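Long-range contact in BlEst2 (Bacillus licheniformis, PDB 6WPX), which probably hydrolyses ester bonds as a secreted esterase or lipase, captured here in its propeptide form with an autoinhibitory C-terminal domain: residues A[29-40]-A[74-85]. Numbering follows the deposited sequence.
Sequences GNPGYWFAGDPV and WKNGYDAAFIDL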
ATOM      1  N   GLY A  29     -18.836   5.376   8.454  1.00 39.92           N
ATOM      2  CA  GLY A  29     -19.181   6.266   9.575  1.00 39.48           C
ATOM      3  C   GLY A  29     -19.928   7.524   9.153  1.00 43.63           C
ATOM      4  O   GLY A  29     -20.843   7.432   8.336  1.00 42.95           O
ATOM      5  N   ASN A  30     -19.530   8.659   9.716  1.00 40.14           N
ATOM      6  CA  ASN A  30     -20.154   9.981   9.475  1.00 40.40           C
ATOM      7  C   ASN A  30     -19.049  11.023   9.575  1.00 40.18           C
ATOM      8  O   ASN A  30     -18.878  11.516  10.653  1.00 39.10           O
ATOM      9  CB  ASN A  30     -21.266  10.236  10.496  1.00 41.81           C
ATOM     10  CG  ASN A  30     -21.859  11.628  10.495  1.00 57.64           C
ATOM     11  OD1 ASN A  30     -21.605  12.446   9.627  1.00 50.43           O
ATOM     12  ND2 ASN A  30     -22.646  11.916  11.505  1.00 55.23           N
ATOM     13  N   PRO A  31     -18.315  11.343   8.487  1.00 35.63           N
ATOM     14  CA  PRO A  31     -17.206  12.279   8.530  1.00 33.92           C
ATOM     15  C   PRO A  31     -17.441  13.555   9.339  1.00 36.80           C
ATOM     16  O   PRO A  31     -18.407  14.218   9.109  1.00 38.33           O
ATOM     17  CB  PRO A  31     -16.866  12.574   7.076  1.00 34.85           C
ATOM     18  CG  PRO A  31     -17.358  11.377   6.336  1.00 38.52           C
ATOM     19  CD  PRO A  31     -18.455  10.760   7.165  1.00 35.44           C
ATOM     20  N   GLY A  32     -16.507  13.845  10.236  1.00 31.33           N
ATOM     21  CA  GLY A  32     -16.589  15.010  11.113  1.00 31.13           C
ATOM     22  C   GLY A  32     -17.028  14.660  12.517  1.00 33.45           C
ATOM     23  O   GLY A  32     -16.696  15.369  13.473  1.00 31.70           O
ATOM     24  N   TYR A  33     -17.768  13.549  12.663  1.00 30.18           N
ATOM     25  CA  TYR A  33     -18.252  13.128  13.977  1.00 30.37           C
ATOM     26  C   TYR A  33     -17.129  12.569  14.841  1.00 30.71           C
ATOM     27  O   TYR A  33     -16.258  11.847  14.350  1.00 26.70           O
ATOM     28  CB  TYR A  33     -19.405  12.125  13.832  1.00 32.86           C
ATOM     29  CG  TYR A  33     -19.746  11.326  15.071  1.00 36.97           C
ATOM     30  CD1 TYR A  33     -20.516  11.876  16.095  1.00 40.83           C
ATOM     31  CD2 TYR A  33     -19.387   9.985  15.176  1.00 37.70           C
ATOM     32  CE1 TYR A  33     -20.858  11.133  17.225  1.00 43.28           C
ATOM     33  CE2 TYR A  33     -19.742   9.226  16.289  1.00 38.59           C
ATOM     34  CZ  TYR A  33     -20.482   9.802  17.309  1.00 48.34           C
ATOM     35  OH  TYR A  33     -20.849   9.058  18.406  1.00 53.58           O
ATOM     36  N   TRP A  34     -17.136  12.948  16.124  1.00 28.69           N
ATOM     37  CA  TRP A  34     -16.184  12.411  17.095  1.00 27.95           C
ATOM     38  C   TRP A  34     -16.881  12.262  18.429  1.00 31.49           C
ATOM     39  O   TRP A  34     -17.874  12.942  18.684  1.00 29.49           O
ATOM     40  CB  TRP A  34     -14.915  13.277  17.216  1.00 26.28           C
ATOM     41  CG  TRP A  34     -15.145  14.635  17.806  1.00 28.81           C
ATOM     42  CD1 TRP A  34     -15.441  15.786  17.131  1.00 32.70           C
ATOM     43  CD2 TRP A  34     -15.084  14.989  19.200  1.00 29.49           C
ATOM     44  NE1 TRP A  34     -15.502  16.844  18.010  1.00 32.42           N
ATOM     45  CE2 TRP A  34     -15.303  16.382  19.288  1.00 33.34           C
ATOM     46  CE3 TRP A  34     -14.806  14.267  20.381  1.00 30.81           C
ATOM     47  CZ2 TRP A  34     -15.337  17.058  20.518  1.00 34.27           C
ATOM     48  CZ3 TRP A  34     -14.791  14.944  21.593  1.00 33.16           C
ATOM     49  CH2 TRP A  34     -15.081  16.317  21.658  1.00 34.95           C
ATOM     50  N   PHE A  35     -16.371  11.362  19.283  1.00 27.75           N
ATOM     51  CA  PHE A  35     -16.947  11.154  20.609  1.00 27.61           C
ATOM     52  C   PHE A  35     -15.846  10.766  21.567  1.00 27.39           C
ATOM     53  O   PHE A  35     -14.850  10.187  21.154  1.00 25.38           O
ATOM     54  CB  PHE A  35     -18.045  10.071  20.564  1.00 29.93           C
ATOM     55  CG  PHE A  35     -17.557   8.694  20.156  1.00 29.96           C
ATOM     56  CD1 PHE A  35     -17.454   8.344  18.814  1.00 31.84           C
ATOM     57  CD2 PHE A  35     -17.234   7.737  21.118  1.00 31.30           C
ATOM     58  CE1 PHE A  35     -16.995   7.075  18.438  1.00 31.25           C
ATOM     59  CE2 PHE A  35     -16.771   6.469  20.738  1.00 32.30           C
ATOM     60  CZ  PHE A  35     -16.672   6.144  19.405  1.00 29.12           C
ATOM     61  N   ALA A  36     -16.063  11.025  22.853  1.00 23.73           N
ATOM     62  CA  ALA A  36     -15.108  10.672  23.886  1.00 22.29           C
ATOM     63  C   ALA A  36     -15.392   9.252  24.387  1.00 27.66           C
ATOM     64  O   ALA A  36     -16.545   8.834  24.453  1.00 29.05           O
ATOM     65  CB  ALA A  36     -15.197  11.661  25.035  1.00 23.22           C
ATOM     66  N   GLY A  37     -14.332   8.527  24.738  1.00 23.08           N
ATOM     67  CA  GLY A  37     -14.437   7.221  25.368  1.00 21.38           C
ATOM     68  C   GLY A  37     -14.847   7.443  26.813  1.00 24.86           C
ATOM     69  O   GLY A  37     -14.994   8.595  27.247  1.00 23.39           O
ATOM     70  N   ASP A  38     -15.004   6.351  27.579  1.00 21.21           N
ATOM     71  CA  ASP A  38     -15.404   6.436  28.987  1.00 23.67           C
ATOM     72  C   ASP A  38     -14.466   7.308  29.787  1.00 27.12           C
ATOM     73  O   ASP A  38     -13.254   7.253  29.559  1.00 25.83           O
ATOM     74  CB  ASP A  38     -15.521   5.046  29.639  1.00 26.49           C
ATOM     75  CG  ASP A  38     -16.694   4.222  29.139  1.00 38.09           C
ATOM     76  OD1 ASP A  38     -17.711   4.824  28.722  1.00 42.81           O
ATOM     77  OD2 ASP A  38     -16.614   2.984  29.205  1.00 41.19           O
ATOM     78  N   PRO A  39     -14.991   8.163  30.688  1.00 23.33           N
ATOM     79  CA  PRO A  39     -14.087   9.037  31.439  1.00 21.82           C
ATOM     80  C   PRO A  39     -13.282   8.270  32.478  1.00 24.96           C
ATOM     81  O   PRO A  39     -13.797   7.362  33.131  1.00 25.09           O
ATOM     82  CB  PRO A  39     -15.045  10.058  32.097  1.00 25.78           C
ATOM     83  CG  PRO A  39     -16.344   9.357  32.210  1.00 29.86           C
ATOM     84  CD  PRO A  39     -16.413   8.387  31.051  1.00 24.99           C
ATOM     85  N   VAL A  40     -12.011   8.634  32.624  1.00 20.35           N
ATOM     86  CA  VAL A  40     -11.121   8.069  33.631  1.00 19.26           C
ATOM     87  C   VAL A  40     -11.496   8.812  34.911  1.00 25.88           C
ATOM     88  O   VAL A  40     -11.726  10.037  34.872  1.00 24.29           O
ATOM     89  CB  VAL A  40      -9.640   8.262  33.202  1.00 22.11           C
ATOM     90  CG1 VAL A  40      -8.666   7.926  34.335  1.00 22.32           C
ATOM     91  CG2 VAL A  40      -9.332   7.418  31.969  1.00 20.48           C
ATOM     92  N   TRP A  74      -8.781   3.339  28.581  1.00 16.73           N
ATOM     93  CA  TRP A  74      -9.451   3.613  29.849  1.00 16.90           C
ATOM     94  C   TRP A  74      -8.818   2.866  31.022  1.00 21.88           C
ATOM     95  O   TRP A  74      -8.489   3.502  32.031  1.00 21.20           O
ATOM     96  CB  TRP A  74     -10.952   3.311  29.755  1.00 17.72           C
ATOM     97  CG  TRP A  74     -11.703   3.612  31.024  1.00 20.06           C
ATOM     98  CD1 TRP A  74     -12.224   4.810  31.393  1.00 23.51           C
ATOM     99  CD2 TRP A  74     -11.918   2.726  32.122  1.00 21.96           C
ATOM    100  NE1 TRP A  74     -12.791   4.718  32.641  1.00 25.09           N
ATOM    101  CE2 TRP A  74     -12.629   3.445  33.109  1.00 27.14           C
ATOM    102  CE3 TRP A  74     -11.608   1.372  32.361  1.00 23.70           C
ATOM    103  CZ2 TRP A  74     -13.020   2.866  34.326  1.00 27.64           C
ATOM    104  CZ3 TRP A  74     -11.971   0.810  33.573  1.00 26.05           C
ATOM    105  CH2 TRP A  74     -12.695   1.543  34.529  1.00 27.46           C
ATOM    106  N   LYS A  75      -8.620   1.531  30.906  1.00 19.34           N
ATOM    107  CA  LYS A  75      -8.087   0.745  32.031  1.00 19.91           C
ATOM    108  C   LYS A  75      -6.645   1.130  32.406  1.00 23.01           C
ATOM    109  O   LYS A  75      -6.209   0.851  33.507  1.00 24.84           O
ATOM    110  CB  LYS A  75      -8.232  -0.771  31.794  1.00 21.59           C
ATOM    111  CG  LYS A  75      -7.189  -1.406  30.898  1.00 17.19           C
ATOM    112  CD  LYS A  75      -7.532  -2.863  30.742  1.00 25.05           C
ATOM    113  CE  LYS A  75      -6.704  -3.593  29.723  1.00 27.31           C
ATOM    114  NZ  LYS A  75      -7.141  -5.023  29.662  1.00 24.78           N
ATOM    115  N   ASN A  76      -5.939   1.786  31.499  1.00 17.53           N
ATOM    116  CA  ASN A  76      -4.579   2.239  31.723  1.00 16.34           C
ATOM    117  C   ASN A  76      -4.523   3.712  32.112  1.00 20.21           C
ATOM    118  O   ASN A  76      -3.444   4.296  32.155  1.00 18.77           O
ATOM    119  CB  ASN A  76      -3.690   1.905  30.536  1.00 12.56           C
ATOM    120  CG  ASN A  76      -3.317   0.425  30.484  1.00 21.80           C
ATOM    121  OD1 ASN A  76      -2.591  -0.065  31.333  1.00 25.81           O
ATOM    122  ND2 ASN A  76      -3.865  -0.337  29.538  1.00 12.64           N
ATOM    123  N   GLY A  77      -5.690   4.296  32.405  1.00 18.54           N
ATOM    124  CA  GLY A  77      -5.824   5.660  32.912  1.00 18.26           C
ATOM    125  C   GLY A  77      -5.810   6.761  31.876  1.00 21.90           C
ATOM    126  O   GLY A  77      -5.575   7.925  32.219  1.00 19.19           O
ATOM    127  N   TYR A  78      -6.094   6.405  30.613  1.00 18.47           N
ATOM    128  CA  TYR A  78      -6.127   7.365  29.533  1.00 17.98           C
ATOM    129  C   TYR A  78      -7.526   7.699  29.099  1.00 22.88           C
ATOM    130  O   TYR A  78      -8.327   6.812  28.793  1.00 23.11           O
ATOM    131  CB  TYR A  78      -5.328   6.886  28.303  1.00 17.24           C
ATOM    132  CG  TYR A  78      -3.838   7.062  28.453  1.00 16.32           C
ATOM    133  CD1 TYR A  78      -3.075   6.125  29.135  1.00 16.75           C
ATOM    134  CD2 TYR A  78      -3.202   8.202  27.977  1.00 17.46           C
ATOM    135  CE1 TYR A  78      -1.707   6.303  29.319  1.00 19.99           C
ATOM    136  CE2 TYR A  78      -1.831   8.393  28.156  1.00 18.63           C
ATOM    137  CZ  TYR A  78      -1.089   7.438  28.826  1.00 24.61           C
ATOM    138  OH  TYR A  78       0.254   7.621  29.043  1.00 25.36           O
ATOM    139  N   ASP A  79      -7.807   8.986  29.024  1.00 20.46           N
ATOM    140  CA  ASP A  79      -9.046   9.452  28.409  1.00 20.33           C
ATOM    141  C   ASP A  79      -8.796   9.352  26.915  1.00 24.46           C
ATOM    142  O   ASP A  79      -7.632   9.276  26.479  1.00 21.14           O
ATOM    143  CB  ASP A  79      -9.397  10.873  28.822  1.00 21.43           C
ATOM    144  CG  ASP A  79     -10.089  10.891  30.160  1.00 23.64           C
ATOM    145  OD1 ASP A  79     -11.122  10.170  30.318  1.00 20.74           O
ATOM    146  OD2 ASP A  79      -9.609  11.611  31.048  1.00 21.56           O
ATOM    147  N   ALA A  80      -9.882   9.263  26.128  1.00 22.62           N
ATOM    148  CA  ALA A  80      -9.727   9.058  24.699  1.00 21.40           C
ATOM    149  C   ALA A  80     -10.885   9.623  23.945  1.00 25.35           C
ATOM    150  O   ALA A  80     -11.949   9.837  24.521  1.00 26.05           O
ATOM    151  CB  ALA A  80      -9.589   7.556  24.400  1.00 21.36           C
ATOM    152  N   ALA A  81     -10.681   9.876  22.649  1.00 21.27           N
ATOM    153  CA  ALA A  81     -11.714  10.362  21.730  1.00 21.76           C
ATOM    154  C   ALA A  81     -11.503   9.638  20.401  1.00 22.70           C
ATOM    155  O   ALA A  81     -10.410   9.159  20.128  1.00 18.99           O
ATOM    156  CB  ALA A  81     -11.630  11.879  21.560  1.00 22.66           C
ATOM    157  N   PHE A  82     -12.573   9.452  19.650  1.00 21.00           N
ATOM    158  CA  PHE A  82     -12.537   8.688  18.399  1.00 20.12           C
ATOM    159  C   PHE A  82     -13.218   9.538  17.369  1.00 25.97           C
ATOM    160  O   PHE A  82     -14.266  10.103  17.658  1.00 26.97           O
ATOM    161  CB  PHE A  82     -13.281   7.338  18.591  1.00 21.38           C
ATOM    162  CG  PHE A  82     -12.714   6.525  19.742  1.00 21.06           C
ATOM    163  CD1 PHE A  82     -13.155   6.730  21.046  1.00 24.35           C
ATOM    164  CD2 PHE A  82     -11.698   5.603  19.525  1.00 19.12           C
ATOM    165  CE1 PHE A  82     -12.586   6.022  22.118  1.00 24.50           C
ATOM    166  CE2 PHE A  82     -11.144   4.874  20.591  1.00 22.21           C
ATOM    167  CZ  PHE A  82     -11.567   5.110  21.882  1.00 22.42           C
ATOM    168  N   ILE A  83     -12.627   9.647  16.182  1.00 22.33           N
ATOM    169  CA  ILE A  83     -13.151  10.507  15.131  1.00 21.89           C
ATOM    170  C   ILE A  83     -13.403   9.756  13.822  1.00 24.86           C
ATOM    171  O   ILE A  83     -12.683   8.812  13.484  1.00 21.60           O
ATOM    172  CB  ILE A  83     -12.183  11.722  14.941  1.00 24.92           C
ATOM    173  CG1 ILE A  83     -12.791  12.797  13.988  1.00 26.37           C
ATOM    174  CG2 ILE A  83     -10.761  11.257  14.485  1.00 24.04           C
ATOM    175  CD1 ILE A  83     -12.144  14.137  14.008  1.00 26.59           C
ATOM    176  N   ASP A  84     -14.429  10.199  13.088  1.00 22.22           N
ATOM    177  CA  ASP A  84     -14.713   9.712  11.758  1.00 22.92           C
ATOM    178  C   ASP A  84     -14.221  10.820  10.837  1.00 27.52           C
ATOM    179  O   ASP A  84     -14.654  11.966  10.966  1.00 26.81           O
ATOM    180  CB  ASP A  84     -16.225   9.538  11.514  1.00 26.60           C
ATOM    181  CG  ASP A  84     -16.865   8.372  12.228  1.00 34.57           C
ATOM    182  OD1 ASP A  84     -16.131   7.568  12.812  1.00 30.18           O
ATOM    183  OD2 ASP A  84     -18.109   8.257  12.182  1.00 38.18           O
ATOM    184  N   LEU A  85     -13.303  10.491   9.939  1.00 23.90           N
ATOM    185  CA  LEU A  85     -12.845  11.400   8.892  1.00 23.34           C
ATOM    186  C   LEU A  85     -13.431  10.827   7.635  1.00 26.92           C
ATOM    187  O   LEU A  85     -14.238   9.891   7.732  1.00 25.67           O
ATOM    188  CB  LEU A  85     -11.306  11.456   8.815  1.00 22.11           C
ATOM    189  CG  LEU A  85     -10.562  11.965  10.073  1.00 24.43           C
ATOM    190  CD1 LEU A  85      -9.067  12.022   9.817  1.00 20.92           C
ATOM    191  CD2 LEU A  85     -11.079  13.365  10.512  1.00 29.53           C
TER
HETATM  192  O   HOH W   1     -12.643   9.779  27.947  1.00 25.33           O
HETATM  193  O   HOH W   2     -11.069   6.386  28.019  1.00 21.85           O
HETATM  194  O   HOH W   3     -11.437  11.949  32.993  1.00 18.55           O
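Phe-35 holds CG between its backbone N and carbonyl carbon (chi1 63°), while Phe-82 turns CG beside its backbone N (chi1 -56°); the two residues, a hydrogen-bonded pair, share one face of the sheet, and these torsions bring their rings together there. The planes are inclined by 28° and the rings displaced so far that they hardly overlap; CB of Phe-82 sits over the Phe-35 face, 4.0 Å from the ring centroid. At its edge the Phe-82 ring meets CA of Gly-37, and beyond the pair it packs on Phe-52 and Phe-64. On the opposite face, CB of Trp-34 rests 3.9 Å from CB of Ile-83, and the indole runs on to helix 91-109, where NE1 hydrogen-bonds OE1 of Glu-104. Strand 34-36 is the antiparallel edge strand of the alpha/beta-hydrolase sheet, joined to strand 80-83 through paired backbone N-H...O hydrogen bonds between Phe-35 and Phe-82. At one end Asp-84 grips the type II turn of residues 30-33: its O accepts Gly-32 N at 2.7 Å, its N reaches Tyr-33 O, and OD2 takes Asn-30 N from above the carboxylate plane, while OD1 is hydrogen-bonded to OG of Ser-60. At the other end OD1 of Asp-79 receives Val-40 N (2.9 Å) on its syn side. Trp-74 NE1 donates to Pro-39 O at 2.9 Å; that oxygen lies in the indole plane, yet NE1 stands well above the carbonyl plane. One water joins Asp-38 O to Tyr-78 O, another Val-40 O to Asp-79 OD2.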